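Local coordinates for protein regulator of polyketide synthase expression (Bifidobacterium adolescentis, PDB 3ONQ) that probably regulates transcription as a PucR-like regulator, with a C-terminal helix-turn-helix domain expected to bind DNA, at residues 52-57 and 134-139; 56-61 and 96-101; 126-131 and 140-145. All coordinates share one frame; numbering follows the deposited sequence.

Overall arrangement
The three contacts lie around strand 55-61 and helix 132-149. Contact 1 sets this helix on one face of the mixed sheet. Contact 2 pairs strand 55-61 with strand 94-100, its centre about 10 Å from that of contact 1. C56 and F57 belong to both, and A136 CB is 3.6 Å from L98 CD2. Contact 3 ties the same helix to strand 124-131, the other neighbour of strand 55-61. Its centre lies about 7 Å from that of contact 2 and 9 Å from that of contact 1. C56 O and R130 N, 2.7 Å apart, probably hydrogen-bond. Two sulfates, probably from the crystallisation liquor, bind R130, and a sulfate comes within about 4 Å of G135 of contact 1.

Contact 1: 52-57 and 134-139; sequences GDFNCF and AGASHA
C56 lays its sulfur over the backbone of A136 in helix 132-149. SG is 3.6 Å from A136 CA, and the backbone N of A136 is just as near. It reaches A136 CB at 3.9 Å and G135 C at 4.1 Å. The C56 side chain leaves the strand toward the helix. SG sits between the backbone N and the carbonyl carbon (chi1 64°), where it meets the turn formed by G135 and A136. F54 comes to the same alanine. Its CE1 is 4.3 Å from A136 CB, which lies at the edge of the ring, near its plane. A136 CB therefore has the sulfur and the ring edge as neighbours. W50 packs edge-to-face with F54.

One turn further along the helix, the methyl of A139 points at the strand. Its CB is 4.4 Å from F57 C, so it meets backbone and not the phenyl ring. The F57 side chain leaves from the other face of the sheet and touches P107 and T110 of helix 107-114. No hydrogen bond crosses between the segments. The contact is apolar, and all its touching residues are buried. L98 of the neighbouring strand 94-100 touches C56, A136 and A139 and continues the same apolar layer.

Residues 55-57 and 134-139 run nearly parallel, with 9° between their directions. Their axes approach to 7.9 Å. The helix presents small residues here, G135, A136 and A139, at this short spacing. With helix 107-114 on the opposite face, this is the helix-on-sheet layer of an alpha-beta-alpha sandwich.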
# COMPACT_ATOMS: atom_id res chain seq x y z
N GLY B 52 -11.23 -13.29 -9.32
CA GLY B 52 -11.58 -12.79 -8.00
C GLY B 52 -10.55 -13.03 -6.93
O GLY B 52 -9.35 -12.97 -7.19
N ASP B 53 -11.01 -13.31 -5.72
CA ASP B 53 -10.11 -13.37 -4.57
C ASP B 53 -9.62 -14.80 -4.31
O ASP B 53 -9.97 -15.41 -3.31
CB ASP B 53 -10.80 -12.80 -3.33
CG ASP B 53 -9.83 -12.60 -2.19
OD1 ASP B 53 -8.61 -12.58 -2.44
OD2 ASP B 53 -10.29 -12.46 -1.03
N PHE B 54 -8.81 -15.30 -5.23
CA PHE B 54 -8.43 -16.70 -5.26
C PHE B 54 -7.44 -17.06 -4.16
O PHE B 54 -6.80 -16.18 -3.57
CB PHE B 54 -7.83 -17.05 -6.63
CG PHE B 54 -6.69 -16.14 -7.04
CD1 PHE B 54 -5.41 -16.37 -6.57
CD2 PHE B 54 -6.91 -15.07 -7.90
CE1 PHE B 54 -4.36 -15.55 -6.93
CE2 PHE B 54 -5.85 -14.23 -8.28
CZ PHE B 54 -4.57 -14.48 -7.79
N ASN B 55 -7.33 -18.35 -3.87
CA ASN B 55 -6.25 -18.84 -3.02
C ASN B 55 -5.19 -19.51 -3.88
O ASN B 55 -5.51 -20.11 -4.90
CB ASN B 55 -6.78 -19.82 -1.97
CG ASN B 55 -7.70 -19.15 -0.98
OD1 ASN B 55 -8.80 -19.64 -0.69
ND2 ASN B 55 -7.26 -18.01 -0.45
N CYS B 56 -3.94 -19.40 -3.47
CA CYS B 56 -2.86 -19.94 -4.28
C CYS B 56 -1.69 -20.30 -3.38
O CYS B 56 -1.65 -19.88 -2.22
CB CYS B 56 -2.42 -18.90 -5.32
SG CYS B 56 -1.69 -17.37 -4.60
N PHE B 57 -0.74 -21.05 -3.93
CA PHE B 57 0.51 -21.36 -3.24
C PHE B 57 1.53 -21.66 -4.31
O PHE B 57 1.18 -21.86 -5.48
CB PHE B 57 0.36 -22.56 -2.30
CG PHE B 57 -0.09 -23.82 -2.99
CD1 PHE B 57 0.83 -24.68 -3.57
CD2 PHE B 57 -1.43 -24.16 -3.04
CE1 PHE B 57 0.42 -25.84 -4.21
CE2 PHE B 57 -1.85 -25.32 -3.68
CZ PHE B 57 -0.92 -26.16 -4.27
N ALA B 134 -1.80 -10.09 -4.75
CA ALA B 134 -0.75 -9.75 -3.79
C ALA B 134 -0.18 -11.01 -3.12
O ALA B 134 1.02 -11.11 -2.89
CB ALA B 134 -1.27 -8.77 -2.73
N GLY B 135 -1.05 -11.97 -2.81
CA GLY B 135 -0.60 -13.23 -2.22
C GLY B 135 0.22 -14.04 -3.21
O GLY B 135 1.24 -14.61 -2.86
N ALA B 136 -0.24 -14.08 -4.45
CA ALA B 136 0.50 -14.72 -5.53
C ALA B 136 1.92 -14.16 -5.61
O ALA B 136 2.89 -14.91 -5.68
CB ALA B 136 -0.23 -14.53 -6.86
N SER B 137 2.04 -12.83 -5.58
CA SER B 137 3.37 -12.21 -5.64
C SER B 137 4.19 -12.60 -4.41
O SER B 137 5.38 -12.93 -4.51
CB SER B 137 3.25 -10.69 -5.71
OG SER B 137 4.53 -10.08 -5.76
N HIS B 138 3.55 -12.57 -3.25
CA HIS B 138 4.17 -13.02 -2.00
C HIS B 138 4.66 -14.47 -2.08
O HIS B 138 5.80 -14.78 -1.72
CB HIS B 138 3.17 -12.86 -0.84
CG HIS B 138 3.78 -13.06 0.51
ND1 HIS B 138 3.12 -12.76 1.68
CD2 HIS B 138 5.01 -13.52 0.88
CE1 HIS B 138 3.91 -13.02 2.71
NE2 HIS B 138 5.06 -13.49 2.25
N ALA B 139 3.79 -15.37 -2.55
CA ALA B 139 4.13 -16.79 -2.65
C ALA B 139 5.33 -17.01 -3.57
O ALA B 139 6.26 -17.75 -3.24
CB ALA B 139 2.92 -17.61 -3.15

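Contact 2: 56-61 and 96-101; sequences CFAIGG and LALACQ
F57 and A99 form a hydrogen-bonded pair between antiparallel strands 55-61 and 94-100 of the mixed sheet in the alpha-beta-alpha sandwich. I59 and A97 form the next such pair. Each pair is closed by two backbone hydrogen bonds, four in all. A99 N to F57 O is 2.8 Å, and F57 N to A99 O is 3.1 Å. The non-hydrogen-bonded pairs bring the chains closer: CA of A58 is 4.3 Å from CA of L98. G60 and L96 come to 4.2 Å between CA atoms, and the leucine side chain lies against the glycine.

Packing is tight in the middle. On the face turned to helix 132-149, L98 CD1 reaches C56 SG at 3.9 Å and A58 CB at 4.3 Å. The F57 and I59 side chains lie on the other face, toward helix 107-114.

G61 touches nothing in 96-101, but its backbone is hydrogen-bonded to L95 just before. The looser side is at Q101, which is partly exposed to solvent. Its CB meets the edge of the F57 ring, 4.2 Å from CD2.

A99 CB sits over one face of that ring, offset toward the rim, in a CH-pi contact 3.9 Å from F57 CZ.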
# COMPACT_ATOMS: atom_id res chain seq x y z
N CYS B 56 -3.94 -19.40 -3.47
CA CYS B 56 -2.86 -19.94 -4.28
C CYS B 56 -1.69 -20.30 -3.38
O CYS B 56 -1.65 -19.88 -2.22
CB CYS B 56 -2.42 -18.90 -5.32
SG CYS B 56 -1.69 -17.37 -4.60
N PHE B 57 -0.74 -21.05 -3.93
CA PHE B 57 0.51 -21.36 -3.24
C PHE B 57 1.53 -21.66 -4.31
O PHE B 57 1.18 -21.86 -5.48
CB PHE B 57 0.36 -22.56 -2.30
CG PHE B 57 -0.09 -23.82 -2.99
CD1 PHE B 57 0.83 -24.68 -3.57
CD2 PHE B 57 -1.43 -24.16 -3.04
CE1 PHE B 57 0.42 -25.84 -4.21
CE2 PHE B 57 -1.85 -25.32 -3.68
CZ PHE B 57 -0.92 -26.16 -4.27
N ALA B 58 2.80 -21.69 -3.93
CA ALA B 58 3.86 -21.87 -4.90
C ALA B 58 4.78 -23.03 -4.51
O ALA B 58 4.97 -23.32 -3.32
CB ALA B 58 4.66 -20.57 -5.06
N ILE B 59 5.34 -23.68 -5.52
CA ILE B 59 6.33 -24.72 -5.33
C ILE B 59 7.47 -24.37 -6.25
O ILE B 59 7.24 -23.93 -7.39
CB ILE B 59 5.79 -26.10 -5.73
CG1 ILE B 59 4.57 -26.46 -4.90
CG2 ILE B 59 6.87 -27.16 -5.55
CD1 ILE B 59 3.91 -27.80 -5.32
N GLY B 60 8.71 -24.55 -5.78
CA GLY B 60 9.86 -24.22 -6.59
C GLY B 60 11.04 -25.12 -6.27
O GLY B 60 11.18 -25.60 -5.14
N GLY B 61 11.88 -25.35 -7.28
CA GLY B 61 13.09 -26.14 -7.12
C GLY B 61 13.74 -26.27 -8.48
O GLY B 61 13.44 -25.51 -9.39
N LEU B 96 9.66 -22.24 -10.94
CA LEU B 96 8.67 -21.90 -9.92
C LEU B 96 7.28 -22.07 -10.51
O LEU B 96 7.04 -21.70 -11.65
CB LEU B 96 8.83 -20.46 -9.42
CG LEU B 96 9.89 -20.15 -8.36
CD1 LEU B 96 11.23 -20.68 -8.76
CD2 LEU B 96 9.96 -18.65 -8.08
N ALA B 97 6.38 -22.64 -9.72
CA ALA B 97 5.01 -22.87 -10.14
C ALA B 97 4.06 -22.31 -9.09
O ALA B 97 4.16 -22.66 -7.91
CB ALA B 97 4.75 -24.36 -10.34
N LEU B 98 3.15 -21.46 -9.54
CA LEU B 98 2.12 -20.90 -8.70
C LEU B 98 0.80 -21.59 -9.04
O LEU B 98 0.28 -21.41 -10.14
CB LEU B 98 1.99 -19.41 -8.98
CG LEU B 98 0.88 -18.69 -8.22
CD1 LEU B 98 1.31 -18.44 -6.78
CD2 LEU B 98 0.54 -17.38 -8.92
N ALA B 99 0.28 -22.37 -8.11
CA ALA B 99 -0.97 -23.10 -8.36
C ALA B 99 -2.17 -22.41 -7.74
O ALA B 99 -2.10 -21.87 -6.62
CB ALA B 99 -0.86 -24.54 -7.83
N CYS B 100 -3.28 -22.42 -8.46
CA CYS B 100 -4.51 -21.91 -7.89
C CYS B 100 -5.08 -22.99 -6.97
O CYS B 100 -5.21 -24.15 -7.36
CB CYS B 100 -5.52 -21.54 -8.98
SG CYS B 100 -7.09 -20.97 -8.29
N GLN B 101 -5.40 -22.62 -5.74
CA GLN B 101 -5.91 -23.62 -4.82
C GLN B 101 -7.41 -23.77 -5.00
O GLN B 101 -8.19 -22.91 -4.60
CB GLN B 101 -5.57 -23.30 -3.37
CG GLN B 101 -6.25 -24.26 -2.40
CD GLN B 101 -5.91 -23.99 -0.96
OE1 GLN B 101 -4.85 -24.39 -0.48
NE2 GLN B 101 -6.81 -23.31 -0.26

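Contact 3: 126-131 and 140-145; sequences LSPVRS and LRETMF. With SO4 (sulfate ion), chain P; SO4 (sulfate ion), chain O.
R130 bends at chi2 (-104°), which turns CD off the line of the chain; beyond it the guanidinium meets E142 on helix 132-149. E142 answers with CG between its backbone N and carbonyl carbon (chi1 65°). Beyond CG its chain is extended, and the two side chains meet tip to tip. They form a side-on, two-bond salt bridge, the flat groups nearly coplanar, 24° apart. R130 NH2 donates to the syn lone pair of E142 OE1 at 2.8 Å. R130 NE bonds E142 OE2, also at 2.8 Å, from the syn side but somewhat out of the carboxylate plane.

P128 CB lies 4.1 Å above the guanidinium plane, offset toward the rim, and P128 CD is 3.6 Å from E142 OE2. S127 CB touches the same oxygen and is 3.8 Å from T143 OG1, a hydroxyl bonded to A139 O. S127 OG bonds P128 O and A58 N.

R130 NH1 turns to the sulfates, probably from the crystallisation liquor. It holds O1 of sulfate P at 3.0 Å and has a weak bond to O4 of sulfate O. S131 N binds O4 of sulfate P.

The salt bridge fastens the first strand of the beta-alpha-beta unit 124-131, 132-149, 160-161 to its helix. E142 probably offsets much of the R130 charge, while NH1 and the backbone N-H of S131 still offer donors to an anion.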
# COMPACT_ATOMS: atom_id res chain seq x y z
N LEU B 126 8.06 -25.30 -0.60
CA LEU B 126 6.60 -25.24 -0.69
C LEU B 126 6.09 -24.04 0.12
O LEU B 126 6.36 -23.96 1.30
CB LEU B 126 5.98 -26.53 -0.13
CG LEU B 126 4.44 -26.56 -0.02
CD1 LEU B 126 3.79 -26.41 -1.39
CD2 LEU B 126 3.90 -27.82 0.68
N SER B 127 5.38 -23.12 -0.51
CA SER B 127 4.94 -21.90 0.19
C SER B 127 3.64 -22.12 0.95
O SER B 127 2.90 -23.04 0.66
CB SER B 127 4.73 -20.75 -0.79
OG SER B 127 3.41 -20.77 -1.32
N PRO B 128 3.35 -21.24 1.93
CA PRO B 128 2.02 -21.23 2.55
C PRO B 128 0.95 -20.82 1.53
O PRO B 128 1.28 -20.32 0.44
CB PRO B 128 2.14 -20.16 3.64
CG PRO B 128 3.61 -19.95 3.84
CD PRO B 128 4.24 -20.22 2.52
N VAL B 129 -0.31 -21.03 1.88
CA VAL B 129 -1.41 -20.55 1.04
C VAL B 129 -1.49 -19.03 1.18
O VAL B 129 -1.30 -18.48 2.26
CB VAL B 129 -2.76 -21.18 1.45
CG1 VAL B 129 -3.91 -20.62 0.60
CG2 VAL B 129 -2.70 -22.69 1.30
N ARG B 130 -1.74 -18.34 0.06
CA ARG B 130 -1.88 -16.89 0.07
C ARG B 130 -3.09 -16.53 -0.79
O ARG B 130 -3.57 -17.36 -1.56
CB ARG B 130 -0.60 -16.22 -0.46
CG ARG B 130 0.68 -16.67 0.22
CD ARG B 130 1.19 -15.62 1.19
NE ARG B 130 2.42 -16.01 1.86
CZ ARG B 130 2.57 -16.00 3.19
NH1 ARG B 130 1.55 -15.64 3.96
NH2 ARG B 130 3.72 -16.36 3.74
N SER B 131 -3.60 -15.30 -0.65
CA SER B 131 -4.81 -14.92 -1.37
C SER B 131 -4.63 -13.75 -2.32
O SER B 131 -3.92 -12.78 -2.03
CB SER B 131 -5.94 -14.61 -0.38
OG SER B 131 -5.58 -13.54 0.47
N LEU B 140 5.32 -16.38 -4.73
CA LEU B 140 6.43 -16.53 -5.66
C LEU B 140 7.74 -15.94 -5.11
O LEU B 140 8.81 -16.52 -5.28
CB LEU B 140 6.09 -15.93 -7.02
CG LEU B 140 5.09 -16.78 -7.81
CD1 LEU B 140 4.54 -16.03 -9.04
CD2 LEU B 140 5.78 -18.06 -8.25
N ARG B 141 7.67 -14.80 -4.45
CA ARG B 141 8.88 -14.18 -3.94
C ARG B 141 9.46 -14.94 -2.73
O ARG B 141 10.66 -15.17 -2.67
CB ARG B 141 8.65 -12.70 -3.64
CG ARG B 141 8.59 -11.86 -4.92
CD ARG B 141 8.35 -10.38 -4.64
NE ARG B 141 9.40 -9.76 -3.84
CZ ARG B 141 10.50 -9.20 -4.34
NH1 ARG B 141 10.70 -9.19 -5.65
NH2 ARG B 141 11.39 -8.64 -3.54
N GLU B 142 8.62 -15.35 -1.78
CA GLU B 142 9.16 -16.10 -0.65
C GLU B 142 9.77 -17.41 -1.15
O GLU B 142 10.75 -17.91 -0.57
CB GLU B 142 8.11 -16.35 0.44
CG GLU B 142 6.94 -17.26 0.03
CD GLU B 142 5.76 -17.12 1.00
OE1 GLU B 142 5.98 -16.83 2.19
OE2 GLU B 142 4.60 -17.28 0.56
N THR B 143 9.21 -17.95 -2.23
CA THR B 143 9.74 -19.17 -2.83
C THR B 143 11.10 -18.88 -3.47
O THR B 143 12.08 -19.58 -3.22
CB THR B 143 8.77 -19.77 -3.86
OG1 THR B 143 7.58 -20.20 -3.18
CG2 THR B 143 9.40 -20.98 -4.55
N MSE B 144 11.16 -17.84 -4.29
CA MSE B 144 12.43 -17.41 -4.88
C MSE B 144 13.53 -17.19 -3.82
O MSE B 144 14.62 -17.74 -3.92
CB MSE B 144 12.26 -16.13 -5.69
CG MSE B 144 13.61 -15.46 -6.08
SE MSE B 144 13.27 -13.77 -7.00
CE MSE B 144 12.76 -12.71 -5.45
N PHE B 145 13.25 -16.36 -2.82
CA PHE B 145 14.24 -16.07 -1.79
C PHE B 145 14.65 -17.30 -0.96
O PHE B 145 15.81 -17.44 -0.58
CB PHE B 145 13.76 -14.96 -0.86
CG PHE B 145 13.93 -13.57 -1.41
CD1 PHE B 145 15.19 -13.03 -1.60
CD2 PHE B 145 12.82 -12.78 -1.68
CE1 PHE B 145 15.35 -11.74 -2.08
CE2 PHE B 145 12.96 -11.50 -2.16
CZ PHE B 145 14.23 -10.97 -2.37
S SO4 P . -2.19 -13.67 2.70
O1 SO4 P . -1.12 -14.41 3.39
O2 SO4 P . -3.46 -14.36 2.89
O3 SO4 P . -2.29 -12.33 3.26
O4 SO4 P . -1.90 -13.59 1.27
S SO4 O . 2.10 -13.97 8.06
O1 SO4 O . 2.40 -15.37 8.36
O2 SO4 O . 0.76 -13.63 8.53
O3 SO4 O . 3.06 -13.09 8.73
O4 SO4 O . 2.18 -13.76 6.61